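Local coordinates for glyoxalase family protein (Listeria monocytogenes, PDB 2P7Q) that catalyses the hydration of the antibiotic fosfomycin, using manganese(II), and so makes the bacterium resistant to it, at residues K13-T18 with K43-L48; E78-T83 with E103-Y108; D60-R65 with F112-F117. The protein carries 1 engineered substitution. All blocks are in the same frame, centred on the assembly; numbering follows the deposited sequence.

Contact 1 of 3, residues K13-T18 with K43-L48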
loop_
_atom_site.group_PDB
_atom_site.type_symbol
_atom_site.label_atom_id
_atom_site.label_comp_id
_atom_site.label_asym_id
_atom_site.label_seq_id
_atom_site.Cartn_x
_atom_site.Cartn_y
_atom_site.Cartn_z
ATOM N N LYS A 13 -0.956 6.139 -16.210
ATOM C CA LYS A 13 -1.244 6.803 -17.483
ATOM C C LYS A 13 -1.362 5.802 -18.634
ATOM O O LYS A 13 -2.283 5.887 -19.459
ATOM C CB LYS A 13 -0.145 7.821 -17.809
ATOM C CG LYS A 13 1.119 7.192 -18.356
ATOM C CD LYS A 13 2.245 8.193 -18.561
ATOM C CE LYS A 13 2.964 8.519 -17.259
ATOM N NZ LYS A 13 4.416 8.736 -17.525
ATOM N N ASP A 14 -0.425 4.855 -18.672
ATOM C CA ASP A 14 -0.380 3.830 -19.710
ATOM C C ASP A 14 -0.587 2.445 -19.102
ATOM O O ASP A 14 0.332 1.870 -18.526
ATOM C CB ASP A 14 0.977 3.890 -20.411
ATOM C CG ASP A 14 1.066 2.954 -21.603
ATOM O OD1 ASP A 14 0.211 2.052 -21.745
ATOM O OD2 ASP A 14 2.015 3.119 -22.394
ATOM N N LEU A 15 -1.785 1.897 -19.242
ATOM C CA LEU A 15 -2.070 0.580 -18.678
ATOM C C LEU A 15 -1.132 -0.525 -19.156
ATOM O O LEU A 15 -0.402 -1.106 -18.360
ATOM C CB LEU A 15 -3.505 0.171 -18.970
ATOM C CG LEU A 15 -3.856 -1.144 -18.282
ATOM C CD1 LEU A 15 -3.818 -0.911 -16.766
ATOM C CD2 LEU A 15 -5.230 -1.642 -18.717
ATOM N N ASN A 16 -1.155 -0.813 -20.457
ATOM C CA ASN A 16 -0.307 -1.859 -21.034
ATOM C C ASN A 16 1.160 -1.743 -20.663
ATOM O O ASN A 16 1.833 -2.754 -20.442
ATOM C CB ASN A 16 -0.422 -1.864 -22.559
ATOM C CG ASN A 16 -1.814 -2.185 -23.032
ATOM O OD1 ASN A 16 -2.540 -2.953 -22.398
ATOM N ND2 ASN A 16 -2.192 -1.617 -24.165
ATOM N N LYS A 17 1.667 -0.519 -20.605
ATOM C CA LYS A 17 3.065 -0.339 -20.258
ATOM C C LYS A 17 3.306 -0.724 -18.794
ATOM O O LYS A 17 4.337 -1.309 -18.465
ATOM C CB LYS A 17 3.488 1.106 -20.524
ATOM C CG LYS A 17 4.970 1.377 -20.351
ATOM C CD LYS A 17 5.332 2.752 -20.895
ATOM C CE LYS A 17 6.581 3.335 -20.238
ATOM N NZ LYS A 17 7.779 2.488 -20.414
ATOM N N THR A 18 2.351 -0.417 -17.918
ATOM C CA THR A 18 2.494 -0.760 -16.501
ATOM C C THR A 18 2.325 -2.264 -16.295
ATOM O O THR A 18 2.996 -2.857 -15.452
ATOM C CB THR A 18 1.445 -0.030 -15.614
ATOM O OG1 THR A 18 1.706 1.380 -15.599
ATOM C CG2 THR A 18 1.501 -0.554 -14.187
ATOM N N LYS A 43 -10.690 1.489 -18.231
ATOM C CA LYS A 43 -9.709 0.516 -18.652
ATOM C C LYS A 43 -8.914 0.078 -17.424
ATOM O O LYS A 43 -8.230 0.885 -16.797
ATOM C CB LYS A 43 -8.800 1.159 -19.699
ATOM C CG LYS A 43 -8.075 0.168 -20.578
ATOM C CD LYS A 43 -6.842 0.817 -21.221
ATOM C CE LYS A 43 -7.023 1.060 -22.724
ATOM N NZ LYS A 43 -5.804 1.778 -23.249
ATOM N N GLU A 44 -9.003 -1.200 -17.075
ATOM C CA GLU A 44 -8.297 -1.673 -15.897
ATOM C C GLU A 44 -7.991 -3.167 -15.869
ATOM O O GLU A 44 -8.598 -3.967 -16.582
ATOM C CB GLU A 44 -9.102 -1.309 -14.652
ATOM C CG GLU A 44 -10.508 -1.876 -14.666
ATOM C CD GLU A 44 -11.229 -1.704 -13.344
ATOM O OE1 GLU A 44 -11.337 -0.560 -12.856
ATOM O OE2 GLU A 44 -11.695 -2.720 -12.793
ATOM N N LYS A 45 -7.039 -3.531 -15.020
ATOM C CA LYS A 45 -6.643 -4.922 -14.862
ATOM C C LYS A 45 -6.379 -5.270 -13.391
ATOM O O LYS A 45 -5.967 -4.423 -12.593
ATOM C CB LYS A 45 -5.406 -5.209 -15.721
ATOM C CG LYS A 45 -5.659 -5.051 -17.211
ATOM C CD LYS A 45 -4.408 -5.277 -18.028
ATOM C CE LYS A 45 -4.731 -5.326 -19.532
ATOM N NZ LYS A 45 -3.519 -5.467 -20.410
ATOM N N PHE A 46 -6.643 -6.523 -13.040
ATOM C CA PHE A 46 -6.443 -7.014 -11.686
ATOM C C PHE A 46 -5.375 -8.097 -11.706
ATOM O O PHE A 46 -5.387 -8.972 -12.571
ATOM C CB PHE A 46 -7.731 -7.641 -11.140
ATOM C CG PHE A 46 -8.904 -6.705 -11.081
ATOM C CD1 PHE A 46 -10.179 -7.203 -10.822
ATOM C CD2 PHE A 46 -8.742 -5.332 -11.265
ATOM C CE1 PHE A 46 -11.278 -6.346 -10.745
ATOM C CE2 PHE A 46 -9.836 -4.461 -11.189
ATOM C CZ PHE A 46 -11.104 -4.969 -10.930
ATOM N N PHE A 47 -4.457 -8.063 -10.749
ATOM C CA PHE A 47 -3.433 -9.097 -10.696
ATOM C C PHE A 47 -3.301 -9.671 -9.289
ATOM O O PHE A 47 -3.794 -9.103 -8.313
ATOM C CB PHE A 47 -2.070 -8.544 -11.127
ATOM C CG PHE A 47 -2.102 -7.757 -12.401
ATOM C CD1 PHE A 47 -2.650 -6.479 -12.429
ATOM C CD2 PHE A 47 -1.557 -8.282 -13.571
ATOM C CE1 PHE A 47 -2.655 -5.725 -13.597
ATOM C CE2 PHE A 47 -1.554 -7.536 -14.752
ATOM C CZ PHE A 47 -2.106 -6.251 -14.765
ATOM N N LEU A 48 -2.654 -10.824 -9.201
ATOM C CA LEU A 48 -2.379 -11.451 -7.918
ATOM C C LEU A 48 -0.867 -11.413 -7.807
ATOM O O LEU A 48 -0.160 -11.927 -8.685
ATOM C CB LEU A 48 -2.834 -12.905 -7.879
ATOM C CG LEU A 48 -4.323 -13.183 -7.737
ATOM C CD1 LEU A 48 -4.533 -14.686 -7.729
ATOM C CD2 LEU A 48 -4.851 -12.559 -6.447
#

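Contact 2 of 3, residues E78-T83 with E103-Y108. With GG6 ([(1S,2S)-1,2-dihydroxypropyl]phosphonic acid), chain H.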
loop_
_atom_site.group_PDB
_atom_site.type_symbol
_atom_site.label_atom_id
_atom_site.label_comp_id
_atom_site.label_asym_id
_atom_site.label_seq_id
_atom_site.Cartn_x
_atom_site.Cartn_y
_atom_site.Cartn_z
ATOM N N GLU A 78 17.993 -13.510 -2.575
ATOM C CA GLU A 78 17.425 -12.986 -3.814
ATOM C C GLU A 78 17.610 -11.486 -4.009
ATOM O O GLU A 78 17.113 -10.924 -4.983
ATOM C CB GLU A 78 15.929 -13.266 -3.878
ATOM C CG GLU A 78 15.497 -14.598 -3.349
ATOM C CD GLU A 78 13.996 -14.745 -3.410
ATOM O OE1 GLU A 78 13.470 -14.859 -4.536
ATOM O OE2 GLU A 78 13.343 -14.729 -2.342
ATOM N N VAL A 79 18.301 -10.826 -3.094
ATOM C CA VAL A 79 18.473 -9.394 -3.247
ATOM C C VAL A 79 19.215 -9.041 -4.522
ATOM O O VAL A 79 18.770 -8.188 -5.283
ATOM C CB VAL A 79 19.215 -8.780 -2.065
ATOM C CG1 VAL A 79 19.505 -7.312 -2.355
ATOM C CG2 VAL A 79 18.366 -8.919 -0.808
ATOM N N ASP A 80 20.349 -9.683 -4.753
ATOM C CA ASP A 80 21.113 -9.408 -5.954
ATOM C C ASP A 80 20.294 -9.688 -7.212
ATOM O O ASP A 80 20.257 -8.860 -8.126
ATOM C CB ASP A 80 22.400 -10.240 -5.976
ATOM C CG ASP A 80 23.420 -9.772 -4.943
ATOM O OD1 ASP A 80 24.448 -10.453 -4.741
ATOM O OD2 ASP A 80 23.196 -8.712 -4.333
ATOM N N GLU A 81 19.622 -10.835 -7.256
ATOM C CA GLU A 81 18.843 -11.202 -8.441
ATOM C C GLU A 81 17.804 -10.173 -8.833
ATOM O O GLU A 81 17.706 -9.793 -10.002
ATOM C CB GLU A 81 18.170 -12.552 -8.248
ATOM C CG GLU A 81 19.154 -13.650 -7.967
ATOM C CD GLU A 81 18.607 -15.020 -8.288
ATOM O OE1 GLU A 81 17.469 -15.352 -7.871
ATOM O OE2 GLU A 81 19.340 -15.775 -8.958
ATOM N N TYR A 82 17.021 -9.731 -7.861
ATOM C CA TYR A 82 16.007 -8.726 -8.128
ATOM C C TYR A 82 16.652 -7.413 -8.557
ATOM O O TYR A 82 16.087 -6.666 -9.348
ATOM C CB TYR A 82 15.139 -8.507 -6.893
ATOM C CG TYR A 82 13.997 -9.475 -6.819
ATOM C CD1 TYR A 82 14.034 -10.570 -5.960
ATOM C CD2 TYR A 82 12.885 -9.316 -7.645
ATOM C CE1 TYR A 82 12.990 -11.485 -5.933
ATOM C CE2 TYR A 82 11.840 -10.224 -7.621
ATOM C CZ TYR A 82 11.899 -11.304 -6.770
ATOM O OH TYR A 82 10.867 -12.211 -6.792
ATOM N N THR A 83 17.843 -7.135 -8.045
ATOM C CA THR A 83 18.534 -5.903 -8.406
ATOM C C THR A 83 19.029 -6.011 -9.850
ATOM O O THR A 83 19.261 -5.006 -10.521
ATOM C CB THR A 83 19.759 -5.640 -7.489
ATOM O OG1 THR A 83 19.340 -5.578 -6.119
ATOM C CG2 THR A 83 20.435 -4.342 -7.874
ATOM N N GLU A 103 18.577 -4.524 10.451
ATOM C CA GLU A 103 17.537 -4.102 9.523
ATOM C C GLU A 103 17.978 -4.732 8.202
ATOM O O GLU A 103 19.057 -4.420 7.689
ATOM C CB GLU A 103 17.530 -2.571 9.434
ATOM C CG GLU A 103 16.385 -1.940 8.645
ATOM C CD GLU A 103 16.389 -0.414 8.750
ATOM O OE1 GLU A 103 15.549 0.254 8.101
ATOM O OE2 GLU A 103 17.241 0.121 9.490
ATOM N N GLY A 104 17.166 -5.641 7.672
ATOM C CA GLY A 104 17.522 -6.308 6.430
ATOM C C GLY A 104 17.706 -5.388 5.238
ATOM O O GLY A 104 17.271 -4.236 5.261
ATOM N N ARG A 105 18.352 -5.896 4.193
ATOM C CA ARG A 105 18.586 -5.118 2.975
ATOM C C ARG A 105 17.259 -4.828 2.256
ATOM O O ARG A 105 16.294 -5.590 2.374
ATOM C CB ARG A 105 19.504 -5.886 2.020
ATOM C CG ARG A 105 20.864 -6.247 2.572
ATOM C CD ARG A 105 21.980 -5.411 1.941
ATOM N NE ARG A 105 22.197 -5.641 0.506
ATOM C CZ ARG A 105 22.384 -6.836 -0.061
ATOM N NH1 ARG A 105 22.366 -7.943 0.677
ATOM N NH2 ARG A 105 22.629 -6.924 -1.363
ATOM N N SER A 106 17.215 -3.721 1.523
ATOM C CA SER A 106 16.022 -3.351 0.762
ATOM C C SER A 106 16.386 -2.817 -0.624
ATOM O O SER A 106 17.501 -2.336 -0.844
ATOM C CB SER A 106 15.219 -2.265 1.485
ATOM O OG SER A 106 14.681 -2.713 2.711
ATOM N N ILE A 107 15.435 -2.910 -1.549
ATOM C CA ILE A 107 15.600 -2.388 -2.908
ATOM C C ILE A 107 14.413 -1.461 -3.144
ATOM O O ILE A 107 13.260 -1.882 -3.042
ATOM C CB ILE A 107 15.531 -3.487 -4.006
ATOM C CG1 ILE A 107 16.650 -4.509 -3.838
ATOM C CG2 ILE A 107 15.649 -2.852 -5.379
ATOM C CD1 ILE A 107 16.482 -5.717 -4.758
ATOM N N TYR A 108 14.683 -0.199 -3.444
ATOM C CA TYR A 108 13.601 0.747 -3.706
ATOM C C TYR A 108 13.643 1.126 -5.177
ATOM O O TYR A 108 14.718 1.180 -5.775
ATOM C CB TYR A 108 13.745 1.993 -2.823
ATOM C CG TYR A 108 13.197 1.828 -1.412
ATOM C CD1 TYR A 108 14.042 1.602 -0.319
ATOM C CD2 TYR A 108 11.827 1.927 -1.169
ATOM C CE1 TYR A 108 13.526 1.490 0.982
ATOM C CE2 TYR A 108 11.310 1.811 0.120
ATOM C CZ TYR A 108 12.159 1.597 1.190
ATOM O OH TYR A 108 11.614 1.511 2.460
HETATM O O1 GG6 H . 11.745 -0.206 4.598
HETATM C C2 GG6 H . 12.054 -0.319 6.019
HETATM C C3 GG6 H . 13.512 -0.887 6.181
HETATM C C1 GG6 H . 11.950 1.078 6.742
HETATM O O2 GG6 H . 12.878 2.002 6.191
HETATM P P GG6 H . 10.331 1.794 6.615
HETATM O O3 GG6 H . 9.274 0.837 7.240
HETATM O O4 GG6 H . 10.347 3.044 7.319
HETATM O O5 GG6 H . 9.949 2.061 5.100
#

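Contact 3 of 3, residues D60-R65 with F112-F117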
loop_
_atom_site.group_PDB
_atom_site.type_symbol
_atom_site.label_atom_id
_atom_site.label_comp_id
_atom_site.label_asym_id
_atom_site.label_seq_id
_atom_site.Cartn_x
_atom_site.Cartn_y
_atom_site.Cartn_z
ATOM N N ASP A 60 -5.497 10.042 -15.868
ATOM C CA ASP A 60 -4.530 11.126 -16.012
ATOM C C ASP A 60 -3.934 11.599 -14.692
ATOM O O ASP A 60 -2.933 12.315 -14.677
ATOM C CB ASP A 60 -5.173 12.323 -16.714
ATOM C CG ASP A 60 -4.258 13.541 -16.738
ATOM O OD1 ASP A 60 -3.244 13.513 -17.475
ATOM O OD2 ASP A 60 -4.544 14.520 -16.009
ATOM N N SER A 61 -4.555 11.215 -13.584
ATOM C CA SER A 61 -4.060 11.619 -12.278
ATOM C C SER A 61 -2.628 11.128 -12.066
ATOM O O SER A 61 -2.315 9.967 -12.332
ATOM C CB SER A 61 -4.968 11.066 -11.173
ATOM O OG SER A 61 -4.977 9.649 -11.174
ATOM N N LEU A 62 -1.760 12.024 -11.608
ATOM C CA LEU A 62 -0.374 11.680 -11.338
ATOM C C LEU A 62 -0.002 12.143 -9.941
ATOM O O LEU A 62 -0.195 13.306 -9.587
ATOM C CB LEU A 62 0.570 12.337 -12.339
ATOM C CG LEU A 62 2.040 12.197 -11.930
ATOM C CD1 LEU A 62 2.407 10.723 -11.901
ATOM C CD2 LEU A 62 2.941 12.964 -12.889
ATOM N N GLN A 63 0.539 11.227 -9.150
ATOM C CA GLN A 63 0.939 11.534 -7.791
ATOM C C GLN A 63 2.397 11.965 -7.763
ATOM O O GLN A 63 3.219 11.409 -8.487
ATOM C CB GLN A 63 0.738 10.300 -6.917
ATOM C CG GLN A 63 1.252 9.021 -7.545
ATOM C CD GLN A 63 1.060 7.823 -6.636
ATOM O OE1 GLN A 63 -0.050 7.554 -6.174
ATOM N NE2 GLN A 63 2.144 7.095 -6.371
ATOM N N GLU A 64 2.712 12.961 -6.939
ATOM C CA GLU A 64 4.086 13.450 -6.821
ATOM C C GLU A 64 4.873 12.411 -6.045
ATOM O O GLU A 64 4.321 11.732 -5.172
ATOM C CB GLU A 64 4.139 14.790 -6.073
ATOM C CG GLU A 64 2.781 15.465 -5.836
ATOM C CD GLU A 64 2.096 14.986 -4.568
ATOM O OE1 GLU A 64 2.750 15.018 -3.503
ATOM O OE2 GLU A 64 0.908 14.590 -4.629
ATOM N N ARG A 65 6.157 12.276 -6.355
ATOM C CA ARG A 65 6.983 11.295 -5.661
ATOM C C ARG A 65 7.092 11.572 -4.168
ATOM O O ARG A 65 7.417 12.680 -3.758
ATOM C CB ARG A 65 8.376 11.249 -6.277
ATOM C CG ARG A 65 8.377 10.700 -7.672
ATOM C CD ARG A 65 9.780 10.480 -8.165
ATOM N NE ARG A 65 9.783 9.683 -9.389
ATOM C CZ ARG A 65 10.878 9.170 -9.933
ATOM N NH1 ARG A 65 12.054 9.378 -9.355
ATOM N NH2 ARG A 65 10.791 8.440 -11.046
ATOM N N PHE A 112 6.238 3.550 -13.597
ATOM C CA PHE A 112 6.311 4.665 -14.537
ATOM C C PHE A 112 5.430 5.816 -14.112
ATOM O O PHE A 112 5.391 6.857 -14.779
ATOM C CB PHE A 112 5.905 4.208 -15.933
ATOM C CG PHE A 112 6.658 3.014 -16.405
ATOM C CD1 PHE A 112 6.012 1.796 -16.581
ATOM C CD2 PHE A 112 8.034 3.090 -16.623
ATOM C CE1 PHE A 112 6.727 0.666 -16.963
ATOM C CE2 PHE A 112 8.766 1.962 -17.003
ATOM C CZ PHE A 112 8.111 0.748 -17.172
ATOM N N ASP A 113 4.735 5.636 -12.993
ATOM C CA ASP A 113 3.839 6.662 -12.490
ATOM C C ASP A 113 4.123 7.120 -11.053
ATOM O O ASP A 113 3.203 7.303 -10.264
ATOM C CB ASP A 113 2.405 6.157 -12.615
ATOM C CG ASP A 113 1.992 5.899 -14.072
ATOM O OD1 ASP A 113 1.548 6.855 -14.747
ATOM O OD2 ASP A 113 2.121 4.744 -14.538
ATOM N N ASN A 114 5.393 7.311 -10.717
ATOM C CA ASN A 114 5.756 7.766 -9.380
ATOM C C ASN A 114 5.317 6.885 -8.211
ATOM O O ASN A 114 5.125 7.390 -7.107
ATOM C CB ASN A 114 5.202 9.166 -9.124
ATOM C CG ASN A 114 5.812 10.207 -10.019
ATOM O OD1 ASN A 114 6.999 10.142 -10.358
ATOM N ND2 ASN A 114 5.012 11.194 -10.398
ATOM N N HIS A 115 5.129 5.589 -8.439
ATOM C CA HIS A 115 4.740 4.707 -7.352
ATOM C C HIS A 115 5.997 4.086 -6.751
ATOM O O HIS A 115 6.665 3.290 -7.405
ATOM C CB HIS A 115 3.829 3.594 -7.849
ATOM C CG HIS A 115 2.503 4.067 -8.360
ATOM N ND1 HIS A 115 2.345 4.642 -9.602
ATOM C CD2 HIS A 115 1.264 3.998 -7.819
ATOM C CE1 HIS A 115 1.065 4.898 -9.807
ATOM N NE2 HIS A 115 0.388 4.516 -8.742
ATOM N N LEU A 116 6.320 4.441 -5.509
ATOM C CA LEU A 116 7.509 3.891 -4.862
ATOM C C LEU A 116 7.249 2.457 -4.406
ATOM O O LEU A 116 6.283 2.176 -3.692
ATOM C CB LEU A 116 7.917 4.753 -3.667
ATOM C CG LEU A 116 9.245 4.386 -2.998
ATOM C CD1 LEU A 116 10.374 4.404 -4.013
ATOM C CD2 LEU A 116 9.537 5.377 -1.877
ATOM N N PHE A 117 8.106 1.551 -4.851
ATOM C CA PHE A 117 7.992 0.145 -4.505
ATOM C C PHE A 117 9.229 -0.266 -3.751
ATOM O O PHE A 117 10.257 0.419 -3.791
ATOM C CB PHE A 117 7.877 -0.739 -5.762
ATOM C CG PHE A 117 6.518 -0.733 -6.390
ATOM C CD1 PHE A 117 6.181 0.221 -7.334
ATOM C CD2 PHE A 117 5.558 -1.652 -5.991
ATOM C CE1 PHE A 117 4.903 0.270 -7.875
ATOM C CE2 PHE A 117 4.271 -1.613 -6.527
ATOM C CZ PHE A 117 3.946 -0.645 -7.471
#

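Contact 1 of 3, residues K13-T18 with K43-L48
L15 sets CG anti to the backbone N (chi1 -175°), and the second torsion (chi2 66°) fixes the two methyls beyond it; CD2 lies against the methylenes of K43 and K45. K45 sets CG anti to its carbonyl carbon (chi1 -64°) and runs extended beyond it. L15 CD2 stands 3.8 Å from K45 CG and 3.9 Å from K43 CG. Lysine suits both places, since its methylenes cover the buried leucine while its amine reaches the surface. There K45 NZ gives N16 OD1 a weak hydrogen bond of 3.4 Å, whereas the amine of K43 forms a salt bridge with E58. D14 is the N-cap of the helix that L15 begins: its OD1 accepts from K17 N at 3.2 Å, the donor standing above the carboxylate plane. E44 turns away from the helix, and its side chain touches the bound dihydroxypropylphosphonic acid; it is probably the proton acceptor of the active site. The contact lays the first turn of helix 15-26 against the start of strand 44-49, which runs between strands 29-33 and 52-58, and L15 also packs on I56 of the latter, while K45 reaches T19 farther along the helix.

Contact 2 of 3, residues E78-T83 with E103-Y108
V79 meets R105 over a face of the guanidinium: the valine methyl CG1 sits 3.3 Å above the guanidinium plane of R105, displaced toward its rim. D80 comes to the same group from another direction, at the edge and in its plane, where D80 OD2 and R105 NH2 form a salt bridge of 3.5 Å. The carboxylate and guanidinium planes are turned 67° apart, so this long ion pair is not the flat, two-pronged kind. Arginine suits this margin because its flat group can take an apolar neighbour on a face and an acid at its rim.

Deeper in, I107 points at the helix. Its CG1 is anti to the carbonyl carbon, and the extended second torsion (chi2 171°) carries CD1 on to the helix, where it enters among V79, Y82 and T83. I107 CD1 lies 3.8 Å from Y82 CB and 4.2 Å from V79 CG1. T83 OG1 is nearer, 3.2 Å from I107 CD1, but this hydroxyl already donates to V79 O over 2.8 Å. T83 N bonds to that same oxygen from the opposite face of its carbonyl plane, so a threonine can border an apolar side chain with its polar group satisfied within the helix.

S106 and Y108, alternating with I107 along the strand, serve the other side. Y108 OH donates a hydrogen bond of 2.7 Å to O1 of the bound diol, and Y108 belongs to the manganese site with H69 and E118. S106 OG bonds to E118 and H120. Helix 79-83 and strand 106-108 run nearly parallel, 13° between their directions. One helix packed on one face of a small sheet whose other face lines the metal pocket is characteristic of the βαβββ module of the glyoxalase (vicinal oxygen chelate) fold.

Contact 3 of 3, residues D60-R65 with F112-F117
L62 brings its branched end against the amide of N114, CD1 lying by ND2 and the two side chains crossing at about a right angle. Q63 follows and takes part twice. Its backbone O accepts a 2.6 Å bond from N114 ND2, bent to 134° at the hydrogen, though the exact length is uncertain. Its CG lies between the backbone N and the carbonyl carbon (chi1 46°), and the chain runs extended beyond it toward N114 and H115. There Q63 NE2 donates to N114 O at 3.1 Å, arriving from above that carbonyl's plane. The same nitrogen lies 3.5 Å above the ring plane of H115, offset toward the rim, with amide and ring 30° apart. E64 turns away from N114 and meets the second subunit, where it packs on the E64 of that chain. R65 closes the segment, NE giving N114 OD1 a 3.0 Å bond in the plane of the guanidinium, while NH2 makes a salt bridge to E92. Both ends of the N114 amide are therefore gripped, and asparagine also tolerates the left-handed backbone conformation found here. H115 NE2 bonds to N68 of the second subunit. The loop between strands 52-58 and 69-73 is thus fastened to the turn that leads into strand 116-120, whose L116 packs on strands 69-73 and 106-110, while D113 and H115 rest on strand 4-12.

In the fold
From the N terminus, strand 4-12 leads into contact 1, which closes a loop of the chain back from strand 44-49 onto the start of helix 15-26. Contact 3 opens later, in the loop after strand 52-58, and does not close until residues 112-117. Contact 2 opens and closes within that span, joining helix 79-87 to strand 106-110. Contacts 1 and 2 lie on opposite sides of the chain's centre, about 25 Å between centres. Contact 3 touches both: K13 probably bonds to D113, and Y108 packs on L116 and F117 across neighbouring strands. It thereby links the four-stranded sheet to the three-stranded one, beside the second subunit.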